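Local coordinates for acyl-CoA thioesterase II (Mycobacterium avium subsp. paratuberculosis, PDB 4R9Z) that probably hydrolyses fatty acyl-CoA thioesters, as a double hot-dog thioesterase of the TesB type, at the interface of chains A and B. Sequence-based numbering; all coordinates share one arbitrary frame. Chains: chain A/B, Uncharacterized protein.

The interface of chains A and B. Residues chain A 120-124, 227, 263, 266; chain B 170, 210, 242-247, 250.
A short strand of chain A, 121-122, runs antiparallel to strand 245-246 of chain B, and the phenol of A:Tyr122 drops from it into the neighbouring subunit. The backbone of the tyrosine is gripped twice: A:Tyr122 N donates a hydrogen bond to B:Ser245 O (3.2 Å), reaching a lone pair in the carbonyl plane, while B:Ser245 N donates to A:Tyr122 O at 3.0 Å, nearly straight (165° at H) but from above the carbonyl plane. Beyond this pair the ladder frays into a weak bond from B:Gly247 N to A:Val120 O.

The tight part surrounds the tyrosine ring. Its CG is wedged between the backbone N and the carbonyl carbon (chi1 56°), which turns the ring toward chain B. B:Ser245 CB lies over one face, nearest A:Tyr122 CE2 at 3.4 Å; B:Pro170 CG covers the opposite face toward the rim, 3.8 Å from the A:Tyr122 ring centroid. The methyl of B:Ala210, on helix 204-211, packs by the phenol tip against CZ. At that tip A:Tyr122 OH and B:Ser242 OG share a hydrogen bond of 2.6 Å, in the ring plane, so packing on both faces and a polar partner at the end together fix the ring's rotation.

On the other side of the B strand the fit is looser and watery. A:His227, with CG anti to its backbone N (chi1 -171°), lays its ND1/CE1 side along B:Ser245 and B:Ala246, and A:Leu263 CD2 lies over one face of the imidazole. Here B:Ser244 OG meets chain A through water: one molecule links it to A:His227 ND1, another to A:Thr266 OG1.

With its two-fold twin, this patch ties the two copies into a dimer in the crystal, plausibly the working assembly, by pairing two short strands across the chains and burying a tyrosine in each partner.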
# COMPACT_ATOMS: atom_id res chain seq x y z
N VAL A 120 -0.33 20.51 -11.24
CA VAL A 120 -0.11 20.77 -9.83
C VAL A 120 0.89 19.76 -9.30
O VAL A 120 0.60 18.56 -9.25
CB VAL A 120 -1.42 20.69 -9.02
CG1 VAL A 120 -1.13 20.78 -7.53
CG2 VAL A 120 -2.38 21.77 -9.46
N VAL A 121 2.08 20.23 -8.96
CA VAL A 121 3.14 19.33 -8.53
C VAL A 121 3.73 19.80 -7.21
O VAL A 121 4.05 20.98 -7.06
CB VAL A 121 4.25 19.20 -9.60
CG1 VAL A 121 5.26 18.14 -9.21
CG2 VAL A 121 3.65 18.87 -10.96
N TYR A 122 3.87 18.89 -6.26
CA TYR A 122 4.57 19.19 -5.03
C TYR A 122 5.13 17.91 -4.43
O TYR A 122 4.68 16.82 -4.75
CB TYR A 122 3.65 19.91 -4.02
CG TYR A 122 2.36 19.20 -3.66
CD1 TYR A 122 2.33 18.23 -2.66
CD2 TYR A 122 1.17 19.52 -4.29
CE1 TYR A 122 1.15 17.60 -2.31
CE2 TYR A 122 -0.02 18.89 -3.95
CZ TYR A 122 -0.02 17.93 -2.96
OH TYR A 122 -1.20 17.30 -2.63
N GLN A 123 6.14 18.07 -3.58
CA GLN A 123 6.82 16.93 -2.98
C GLN A 123 7.47 17.33 -1.67
O GLN A 123 7.68 18.51 -1.42
CB GLN A 123 7.88 16.40 -3.93
CG GLN A 123 8.89 17.46 -4.34
CD GLN A 123 10.08 16.89 -5.05
OE1 GLN A 123 10.04 16.62 -6.25
NE2 GLN A 123 11.17 16.70 -4.31
N PRO A 124 7.82 16.34 -0.84
CA PRO A 124 8.69 16.68 0.28
C PRO A 124 10.05 17.13 -0.24
O PRO A 124 10.49 16.69 -1.31
CB PRO A 124 8.81 15.37 1.06
CG PRO A 124 8.36 14.30 0.12
CD PRO A 124 7.37 14.93 -0.80
N HIS A 227 6.41 8.93 -8.47
CA HIS A 227 6.21 10.37 -8.59
C HIS A 227 6.87 10.85 -9.89
O HIS A 227 6.26 10.80 -10.95
CB HIS A 227 6.80 11.08 -7.36
CG HIS A 227 6.46 12.53 -7.28
ND1 HIS A 227 5.23 13.00 -6.85
CD2 HIS A 227 7.21 13.64 -7.54
CE1 HIS A 227 5.23 14.32 -6.87
NE2 HIS A 227 6.42 14.73 -7.28
N LEU A 263 11.45 14.02 -6.31
CA LEU A 263 10.95 12.79 -5.72
C LEU A 263 10.69 11.77 -6.82
O LEU A 263 10.08 12.07 -7.84
CB LEU A 263 9.67 13.07 -4.92
CG LEU A 263 8.98 11.89 -4.24
CD1 LEU A 263 9.82 11.36 -3.08
CD2 LEU A 263 7.59 12.27 -3.76
N THR A 266 7.54 7.02 -3.40
CA THR A 266 7.28 6.80 -1.98
C THR A 266 7.05 5.32 -1.77
O THR A 266 6.47 4.66 -2.63
CB THR A 266 6.06 7.58 -1.50
OG1 THR A 266 6.22 8.96 -1.84
CG2 THR A 266 5.90 7.44 0.01
N PRO B 170 1.40 22.33 1.35
CA PRO B 170 1.87 20.95 1.52
C PRO B 170 2.97 20.84 2.56
O PRO B 170 3.81 21.74 2.63
CB PRO B 170 2.38 20.59 0.13
CG PRO B 170 1.53 21.41 -0.79
CD PRO B 170 1.35 22.72 -0.07
N ALA B 210 -4.24 21.08 -0.50
CA ALA B 210 -2.95 21.35 -1.12
C ALA B 210 -3.05 21.92 -2.54
O ALA B 210 -2.19 22.68 -2.97
CB ALA B 210 -2.11 20.10 -1.13
N SER B 242 -0.89 15.49 2.96
CA SER B 242 -0.69 15.19 1.55
C SER B 242 0.74 15.51 1.15
O SER B 242 1.04 16.63 0.74
CB SER B 242 -1.67 15.97 0.67
OG SER B 242 -1.60 15.55 -0.68
N PRO B 243 1.65 14.53 1.28
CA PRO B 243 3.07 14.76 1.03
C PRO B 243 3.38 15.14 -0.41
O PRO B 243 4.24 15.99 -0.64
CB PRO B 243 3.72 13.42 1.37
CG PRO B 243 2.71 12.69 2.19
CD PRO B 243 1.38 13.14 1.69
N SER B 244 2.70 14.54 -1.37
CA SER B 244 3.11 14.72 -2.76
C SER B 244 1.98 14.58 -3.77
O SER B 244 0.97 13.93 -3.53
CB SER B 244 4.23 13.74 -3.10
OG SER B 244 3.88 12.41 -2.74
N SER B 245 2.16 15.24 -4.91
CA SER B 245 1.24 15.09 -6.03
C SER B 245 2.03 15.20 -7.32
O SER B 245 2.69 16.20 -7.59
CB SER B 245 0.13 16.14 -5.97
OG SER B 245 -0.78 15.98 -7.04
N ALA B 246 1.97 14.14 -8.13
CA ALA B 246 2.69 14.08 -9.39
C ALA B 246 1.74 14.37 -10.54
O ALA B 246 1.43 13.49 -11.34
CB ALA B 246 3.34 12.72 -9.57
N GLY B 247 1.25 15.60 -10.59
CA GLY B 247 0.30 15.98 -11.62
C GLY B 247 -1.13 15.70 -11.21
O GLY B 247 -1.67 16.33 -10.31
N ALA B 250 -2.40 12.56 -6.59
CA ALA B 250 -1.92 13.04 -5.30
C ALA B 250 -1.86 11.91 -4.27
O ALA B 250 -2.72 11.04 -4.25
CB ALA B 250 -2.81 14.16 -4.79
O HOH W 1 3.54 11.39 -5.17
O HOH W 2 5.28 11.12 -0.67